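Local atomic coordinates of zinc chaperone AztD (Citrobacter koseri, PDB entry 6CMK), a protein that binds zinc in the periplasm and hands one zinc ion directly to the solute-binding protein AztC of the AztABCD transport system. Residues Thr224-Cys229 / Gln269-Asn274; Thr231-Ile236 / Leu248-Thr253. All blocks are in the same frame, centred on the assembly; numbering follows the deposited sequence. Where two conformers were deposited one is given.

Contact 1 of 2, residues Thr224-Cys229 / Gln269-Asn274; sequences TFALSC and QYFIGN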
ATOM      1  N   THR B 224     -13.242  -4.041   2.557  1.00 12.43           N
ATOM      2  CA  THR B 224     -14.670  -4.323   2.479  1.00 15.23           C
ATOM      3  C   THR B 224     -15.083  -4.470   1.022  1.00 14.18           C
ATOM      4  O   THR B 224     -14.709  -3.652   0.180  1.00 13.69           O
ATOM      5  CB  THR B 224     -15.482  -3.214   3.161  1.00 14.28           C
ATOM      6  OG1 THR B 224     -15.093  -3.146   4.537  1.00 16.09           O
ATOM      7  CG2 THR B 224     -16.985  -3.504   3.090  1.00 14.91           C
ATOM      8  N   PHE B 225     -15.824  -5.532   0.725  1.00 11.47           N
ATOM      9  CA  PHE B 225     -16.357  -5.741  -0.610  1.00 12.55           C
ATOM     10  C   PHE B 225     -17.873  -5.620  -0.567  1.00 12.06           C
ATOM     11  O   PHE B 225     -18.517  -6.082   0.378  1.00 15.98           O
ATOM     12  CB  PHE B 225     -15.945  -7.108  -1.169  1.00 11.43           C
ATOM     13  CG  PHE B 225     -15.975  -7.161  -2.655  1.00 16.21           C
ATOM     14  CD1 PHE B 225     -17.141  -7.496  -3.316  1.00 17.06           C
ATOM     15  CD2 PHE B 225     -14.848  -6.839  -3.396  1.00 13.94           C
ATOM     16  CE1 PHE B 225     -17.185  -7.511  -4.678  1.00 12.12           C
ATOM     17  CE2 PHE B 225     -14.883  -6.858  -4.768  1.00 16.21           C
ATOM     18  CZ  PHE B 225     -16.061  -7.193  -5.412  1.00 14.93           C
ATOM     19  N   ALA B 226     -18.446  -4.998  -1.590  1.00 13.28           N
ATOM     20  CA  ALA B 226     -19.880  -4.747  -1.614  1.00 12.36           C
ATOM     21  C   ALA B 226     -20.537  -5.401  -2.822  1.00 12.77           C
ATOM     22  O   ALA B 226     -19.995  -5.370  -3.926  1.00 15.37           O
ATOM     23  CB  ALA B 226     -20.173  -3.249  -1.629  1.00 12.69           C
ATOM     24  N   LEU B 227     -21.713  -5.985  -2.586  1.00 14.17           N
ATOM     25  CA  LEU B 227     -22.602  -6.485  -3.627  1.00 16.36           C
ATOM     26  C   LEU B 227     -23.943  -5.791  -3.435  1.00 18.30           C
ATOM     27  O   LEU B 227     -24.463  -5.747  -2.318  1.00 21.39           O
ATOM     28  CB  LEU B 227     -22.774  -8.011  -3.544  1.00 17.97           C
ATOM     29  CG  LEU B 227     -21.506  -8.877  -3.487  1.00 16.94           C
ATOM     30  CD1 LEU B 227     -21.882 -10.338  -3.274  1.00 19.14           C
ATOM     31  CD2 LEU B 227     -20.676  -8.720  -4.747  1.00 21.22           C
ATOM     32  N   SER B 228     -24.503  -5.253  -4.509  1.00 15.53           N
ATOM     33  CA  SER B 228     -25.743  -4.497  -4.407  1.00 15.75           C
ATOM     34  C   SER B 228     -26.925  -5.320  -4.902  1.00 18.68           C
ATOM     35  O   SER B 228     -26.794  -6.165  -5.789  1.00 19.13           O
ATOM     36  CB  SER B 228     -25.649  -3.194  -5.201  1.00 19.53           C
ATOM     37  OG  SER B 228     -25.152  -3.422  -6.499  1.00 19.74           O
ATOM     38  N   CYS B 229     -28.087  -5.060  -4.312  1.00 19.43           N
ATOM     39  CA  CYS B 229     -29.309  -5.736  -4.718  1.00 18.85           C
ATOM     40  C   CYS B 229     -30.489  -4.801  -4.458  1.00 22.33           C
ATOM     41  O   CYS B 229     -30.314  -3.603  -4.216  1.00 22.43           O
ATOM     42  CB  CYS B 229     -29.435  -7.075  -3.986  1.00 24.66           C
ATOM     43  SG  CYS B 229     -30.049  -6.922  -2.327  1.00 24.23           S
ATOM     44  N   GLN B 269     -12.388   4.640   2.322  1.00 13.39           N
ATOM     45  CA  GLN B 269     -13.376   3.569   2.168  1.00 12.53           C
ATOM     46  C   GLN B 269     -14.763   4.149   1.931  1.00 14.53           C
ATOM     47  O   GLN B 269     -15.349   4.770   2.827  1.00 15.10           O
ATOM     48  CB  GLN B 269     -13.389   2.645   3.380  1.00 13.55           C
ATOM     49  CG  GLN B 269     -12.173   1.760   3.431  1.00 14.78           C
ATOM     50  CD  GLN B 269     -12.292   0.682   4.486  1.00 14.89           C
ATOM     51  OE1 GLN B 269     -12.099   0.935   5.672  1.00 14.88           O
ATOM     52  NE2 GLN B 269     -12.651  -0.523   4.057  1.00 12.77           N
ATOM     53  N   TYR B 270     -15.298   3.918   0.729  1.00 15.13           N
ATOM     54  CA  TYR B 270     -16.670   4.274   0.394  1.00 12.22           C
ATOM     55  C   TYR B 270     -17.048   3.533  -0.877  1.00 13.37           C
ATOM     56  O   TYR B 270     -16.190   3.031  -1.603  1.00 12.32           O
ATOM     57  CB  TYR B 270     -16.847   5.790   0.193  1.00 13.25           C
ATOM     58  CG  TYR B 270     -16.134   6.348  -1.021  1.00 13.60           C
ATOM     59  CD1 TYR B 270     -14.826   6.820  -0.940  1.00 14.63           C
ATOM     60  CD2 TYR B 270     -16.768   6.407  -2.254  1.00 18.57           C
ATOM     61  CE1 TYR B 270     -14.178   7.340  -2.054  1.00 15.28           C
ATOM     62  CE2 TYR B 270     -16.129   6.913  -3.363  1.00 19.50           C
ATOM     63  CZ  TYR B 270     -14.844   7.386  -3.262  1.00 17.92           C
ATOM     64  OH  TYR B 270     -14.220   7.880  -4.373  1.00 18.38           O
ATOM     65  N   PHE B 271     -18.352   3.513  -1.159  1.00 14.23           N
ATOM     66  CA  PHE B 271     -18.855   3.022  -2.425  1.00 13.49           C
ATOM     67  C   PHE B 271     -19.721   4.091  -3.063  1.00 14.45           C
ATOM     68  O   PHE B 271     -20.351   4.895  -2.374  1.00 14.25           O
ATOM     69  CB  PHE B 271     -19.646   1.724  -2.240  1.00 11.90           C
ATOM     70  CG  PHE B 271     -18.829   0.627  -1.656  1.00 14.21           C
ATOM     71  CD1 PHE B 271     -17.957  -0.081  -2.452  1.00 12.72           C
ATOM     72  CD2 PHE B 271     -18.900   0.334  -0.305  1.00 15.57           C
ATOM     73  CE1 PHE B 271     -17.165  -1.075  -1.916  1.00 13.81           C
ATOM     74  CE2 PHE B 271     -18.119  -0.665   0.238  1.00 14.32           C
ATOM     75  CZ  PHE B 271     -17.249  -1.370  -0.565  1.00 11.76           C
ATOM     76  N   ILE B 272     -19.716   4.117  -4.391  1.00 13.15           N
ATOM     77  CA  ILE B 272     -20.686   4.888  -5.154  1.00 12.44           C
ATOM     78  C   ILE B 272     -21.471   3.908  -6.005  1.00 13.36           C
ATOM     79  O   ILE B 272     -20.888   3.040  -6.666  1.00 14.86           O
ATOM     80  CB  ILE B 272     -20.016   5.967  -6.015  1.00 12.77           C
ATOM     81  CG1 ILE B 272     -19.292   6.976  -5.121  1.00 16.06           C
ATOM     82  CG2 ILE B 272     -21.070   6.697  -6.866  1.00 18.14           C
ATOM     83  CD1 ILE B 272     -18.497   7.999  -5.890  1.00 20.31           C
ATOM     84  N   GLY B 273     -22.788   4.013  -5.942  1.00 14.35           N
ATOM     85  CA  GLY B 273     -23.645   3.205  -6.778  1.00 15.77           C
ATOM     86  C   GLY B 273     -24.526   4.072  -7.646  1.00 15.28           C
ATOM     87  O   GLY B 273     -24.775   5.238  -7.326  1.00 16.68           O
ATOM     88  N   ASN B 274     -25.000   3.522  -8.758  1.00 14.64           N
ATOM     89  CA  ASN B 274     -26.128   4.159  -9.400  1.00 15.55           C
ATOM     90  C   ASN B 274     -27.366   3.978  -8.522  1.00 17.95           C
ATOM     91  O   ASN B 274     -27.364   3.236  -7.537  1.00 19.12           O
ATOM     92  CB  ASN B 274     -26.330   3.610 -10.820  1.00 19.32           C
ATOM     93  CG  ASN B 274     -26.772   2.155 -10.852  1.00 27.64           C
ATOM     94  OD1 ASN B 274     -26.466   1.361  -9.965  1.00 18.60           O
ATOM     95  ND2 ASN B 274     -27.491   1.797 -11.909  1.00 37.60           N
TER
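Ala226 sets its CB over the middle of the Phe271 ring, 3.6 Å from the ring centroid and only 11° off the ring normal, a CH-pi contact in which the methyl lies within about 4 Å of all six ring carbons. Phe271 gets there because its CG stands anti to its own carbonyl carbon (chi1 -60°), and its CB already points at strand 224-228. Its tip, CZ, ends 3.5 Å from the carbonyl O of Thr224, which lies at the ring edge and in the ring plane. Thr224 turns its CG2 anti to the backbone N, and this methyl sits 4.2 Å from Phe271 CE2, the two side chains crossing at about a right angle. The two strands belong to successive blades of a beta-propeller; they run nearly parallel, 11° between their directions and 9.6 Å apart at closest approach, and no hydrogen bond links the two segments. Gln269, extended beyond CG, has its NE2 3.6 Å from Thr224 OG1; that amide nitrogen is instead hydrogen-bonded to Asp223 OD1 and to the carbonyl O of Ser221. Pro285 and Ser221 also pack against Phe271.

Contact 2 of 2, residues Thr231-Ile236 / Leu248-Thr253; sequences TGLLLI and LPYAKT. With EDO (1,2-ethanediol), chain K.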
ATOM      1  N   THR B 231     -32.601  -4.648  -1.960  1.00 20.12           N
ATOM      2  CA  THR B 231     -32.854  -4.228  -0.584  1.00 25.60           C
ATOM      3  C   THR B 231     -31.713  -3.435   0.046  1.00 21.17           C
ATOM      4  O   THR B 231     -31.930  -2.796   1.079  1.00 25.82           O
ATOM      5  CB  THR B 231     -33.138  -5.443   0.308  1.00 28.37           C
ATOM      6  OG1 THR B 231     -32.016  -6.338   0.293  1.00 29.54           O
ATOM      7  CG2 THR B 231     -34.384  -6.173  -0.161  1.00 27.06           C
ATOM      8  N   GLY B 232     -30.525  -3.456  -0.533  1.00 22.32           N
ATOM      9  CA  GLY B 232     -29.380  -2.835   0.116  1.00 18.57           C
ATOM     10  C   GLY B 232     -28.086  -3.372  -0.469  1.00 21.10           C
ATOM     11  O   GLY B 232     -28.047  -3.819  -1.616  1.00 19.72           O
ATOM     12  N   LEU B 233     -27.035  -3.310   0.343  0.84 20.62           N
ATOM     13  CA  LEU B 233     -25.735  -3.850  -0.018  0.84 15.77           C
ATOM     14  C   LEU B 233     -25.372  -4.977   0.933  0.84 19.63           C
ATOM     15  O   LEU B 233     -25.640  -4.897   2.135  0.84 22.88           O
ATOM     16  CB  LEU B 233     -24.626  -2.782   0.046  0.84 15.73           C
ATOM     17  CG  LEU B 233     -24.883  -1.427  -0.616  0.84 21.01           C
ATOM     18  CD1 LEU B 233     -23.639  -0.540  -0.545  0.84 20.32           C
ATOM     19  CD2 LEU B 233     -25.331  -1.581  -2.057  0.84 26.77           C
ATOM     20  N   LEU B 234     -24.767  -6.022   0.386  1.00 16.79           N
ATOM     21  CA  LEU B 234     -24.064  -7.009   1.186  1.00 17.29           C
ATOM     22  C   LEU B 234     -22.638  -6.506   1.325  1.00 16.30           C
ATOM     23  O   LEU B 234     -22.027  -6.098   0.333  1.00 19.85           O
ATOM     24  CB  LEU B 234     -24.080  -8.385   0.531  1.00 18.53           C
ATOM     25  CG  LEU B 234     -25.434  -9.045   0.309  1.00 19.62           C
ATOM     26  CD1 LEU B 234     -25.219 -10.397  -0.329  1.00 22.60           C
ATOM     27  CD2 LEU B 234     -26.221  -9.193   1.600  1.00 19.41           C
ATOM     28  N   LEU B 235     -22.126  -6.502   2.550  1.00 15.17           N
ATOM     29  CA  LEU B 235     -20.784  -6.024   2.838  1.00 17.42           C
ATOM     30  C   LEU B 235     -19.988  -7.196   3.378  1.00 14.68           C
ATOM     31  O   LEU B 235     -20.443  -7.873   4.302  1.00 18.88           O
ATOM     32  CB  LEU B 235     -20.807  -4.876   3.848  1.00 17.24           C
ATOM     33  CG  LEU B 235     -21.532  -3.619   3.363  1.00 17.37           C
ATOM     34  CD1 LEU B 235     -21.571  -2.555   4.433  1.00 21.48           C
ATOM     35  CD2 LEU B 235     -20.880  -3.070   2.102  1.00 15.44           C
ATOM     36  N   ILE B 236     -18.823  -7.445   2.786  1.00 14.32           N
ATOM     37  CA  ILE B 236     -18.028  -8.642   3.064  1.00 14.89           C
ATOM     38  C   ILE B 236     -16.665  -8.226   3.597  1.00 16.46           C
ATOM     39  O   ILE B 236     -16.012  -7.346   3.032  1.00 14.99           O
ATOM     40  CB  ILE B 236     -17.848  -9.513   1.802  1.00 14.68           C
ATOM     41  CG1 ILE B 236     -19.187  -9.729   1.073  1.00 17.44           C
ATOM     42  CG2 ILE B 236     -17.223 -10.864   2.161  1.00 15.94           C
ATOM     43  CD1 ILE B 236     -19.009 -10.241  -0.336  1.00 20.29           C
ATOM     44  N   LEU B 248     -26.526  -4.263   4.611  1.00 24.05           N
ATOM     45  CA  LEU B 248     -26.789  -2.864   4.907  1.00 19.77           C
ATOM     46  C   LEU B 248     -27.972  -2.404   4.060  1.00 18.95           C
ATOM     47  O   LEU B 248     -27.812  -2.193   2.847  1.00 19.35           O
ATOM     48  CB  LEU B 248     -25.553  -2.012   4.623  1.00 18.55           C
ATOM     49  CG  LEU B 248     -25.721  -0.497   4.780  1.00 22.47           C
ATOM     50  CD1 LEU B 248     -26.100  -0.148   6.211  1.00 26.66           C
ATOM     51  CD2 LEU B 248     -24.438   0.204   4.356  1.00 22.48           C
ATOM     52  N   PRO B 249     -29.166  -2.257   4.619  1.00 23.08           N
ATOM     53  CA  PRO B 249     -30.302  -1.828   3.795  1.00 24.77           C
ATOM     54  C   PRO B 249     -30.166  -0.378   3.373  1.00 24.20           C
ATOM     55  O   PRO B 249     -29.559   0.439   4.070  1.00 23.83           O
ATOM     56  CB  PRO B 249     -31.515  -2.031   4.710  1.00 31.66           C
ATOM     57  CG  PRO B 249     -30.975  -2.043   6.085  1.00 33.34           C
ATOM     58  CD  PRO B 249     -29.553  -2.517   6.016  1.00 28.80           C
ATOM     59  N   TYR B 250     -30.732  -0.063   2.205  1.00 21.50           N
ATOM     60  CA  TYR B 250     -30.781   1.324   1.769  1.00 18.59           C
ATOM     61  C   TYR B 250     -31.432   2.177   2.848  1.00 27.08           C
ATOM     62  O   TYR B 250     -32.466   1.807   3.412  1.00 24.91           O
ATOM     63  CB  TYR B 250     -31.565   1.463   0.461  1.00 19.34           C
ATOM     64  CG  TYR B 250     -30.929   0.732  -0.695  1.00 20.67           C
ATOM     65  CD1 TYR B 250     -29.682   1.106  -1.168  1.00 20.48           C
ATOM     66  CD2 TYR B 250     -31.565  -0.334  -1.306  1.00 24.79           C
ATOM     67  CE1 TYR B 250     -29.083   0.439  -2.217  1.00 22.16           C
ATOM     68  CE2 TYR B 250     -30.977  -1.005  -2.359  1.00 24.10           C
ATOM     69  CZ  TYR B 250     -29.735  -0.620  -2.813  1.00 24.66           C
ATOM     70  OH  TYR B 250     -29.136  -1.289  -3.862  1.00 20.40           O
ATOM     71  N   ALA B 251     -30.815   3.324   3.125  1.00 28.29           N
ATOM     72  CA  ALA B 251     -31.360   4.272   4.086  1.00 25.90           C
ATOM     73  C   ALA B 251     -32.810   4.599   3.762  1.00 24.23           C
ATOM     74  O   ALA B 251     -33.194   4.722   2.594  1.00 27.53           O
ATOM     75  CB  ALA B 251     -30.522   5.551   4.093  1.00 24.82           C
ATOM     76  N   LYS B 252     -33.615   4.746   4.816  1.00 27.45           N
ATOM     77  CA  LYS B 252     -35.024   5.068   4.668  1.00 29.21           C
ATOM     78  C   LYS B 252     -35.235   6.501   4.209  1.00 34.73           C
ATOM     79  O   LYS B 252     -36.339   6.847   3.774  1.00 41.29           O
ATOM     80  CB  LYS B 252     -35.738   4.826   5.998  1.00 32.10           C
ATOM     81  CG  LYS B 252     -35.615   3.393   6.496  1.00 47.20           C
ATOM     82  CD  LYS B 252     -36.401   2.433   5.629  1.00 57.45           C
ATOM     83  CE  LYS B 252     -37.864   2.483   5.987  1.00 76.20           C
ATOM     84  NZ  LYS B 252     -38.724   1.960   4.891  1.00 85.59           N
ATOM     85  N   THR B 253     -34.200   7.332   4.302  1.00 29.56           N
ATOM     86  CA  THR B 253     -34.222   8.695   3.798  1.00 32.58           C
ATOM     87  C   THR B 253     -34.030   8.770   2.292  1.00 41.40           C
ATOM     88  O   THR B 253     -34.153   9.860   1.725  1.00 38.40           O
ATOM     89  CB  THR B 253     -33.128   9.509   4.481  1.00 28.55           C
ATOM     90  OG1 THR B 253     -31.868   8.843   4.319  1.00 32.09           O
ATOM     91  CG2 THR B 253     -33.433   9.666   5.961  1.00 40.81           C
TER
HETATM   92  C1  EDO K 504     -36.164   2.598   1.120  1.00 66.55           C
HETATM   93  O1  EDO K 504     -34.852   3.146   1.285  1.00 61.90           O
HETATM   94  C2  EDO K 504     -36.054   1.160   0.626  1.00 67.74           C
HETATM   95  O2  EDO K 504     -36.850   0.998  -0.553  1.00 71.73           O
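Leu233 and Leu248 form the antiparallel hydrogen-bonded pair of this beta hairpin, in the outer half of a four-stranded propeller blade. Leu248 N gives a nearly straight bond of 2.7 Å to Leu233 O, and Leu233 N returns one of 2.8 Å to Leu248 O. A third, longer backbone bond, 3.2 Å from Tyr250 N to Thr231 O, continues the pairing beyond Pro249, which occupies a position that needs no N-H toward strand 232-237. Gly232 and Pro249 make the non-hydrogen-bonded pair, their CA atoms just 3.9 Å apart. Two CA-H...O contacts fit this close approach: Gly232 CA with Leu248 O, and Pro249 CA with Thr231 O. A CB on Gly232 would collide with Leu248 O and Pro249 CA.

The aromatic contact uses the same glycine. Tyr250 holds CG anti to its carbonyl carbon (chi1 -63°), and one ring face covers Gly232 CA, 3.6 Å from the centroid in a CH-pi contact displaced toward the rim. Its CE2 also comes within 3.1 Å of Gly232 N. The hydroxyl reaches beyond the glycine and is hydrogen-bonded to Cys229 O and Thr259 N.

Apolar packing is lighter: Leu235 CD1 meets Leu248 CD2 at 4.0 Å, the two side chains crossing obliquely. Phe291 of the next blade touches both Leu248 and Tyr250.

At the margin, ethanediol, probably from the crystallisation liquor, hydrogen-bonds through O1 to Ala251 O. Backbone bonds thus set the register, and the absence of a side chain at Gly232 allows its main chain to come so close to that of Pro249 as the strand ends.

Overall arrangement
The two contacts lie 9 Å apart, centre to centre, on the same side of the chain's centre, and meet in the sheet of strands 218-221, 224-228, 232-237 and 244-249. Strands 224-228 and 232-237 are neighbours there, joined by backbone bonds such as Leu234 N to Leu227 O. Along the chain contact 2 is nested within the loop closed by contact 1. Contact 2 pairs strands inside the blade, whereas contact 1, nearer the centre of the chain, packs it against the following blade, 262-295. Cys229, at the end of 224-229, is disulfide-bonded to Cys212, and Ser228 OG is hydrogen-bonded to the carbonyl O of His216, a ligand of a high-affinity zinc site.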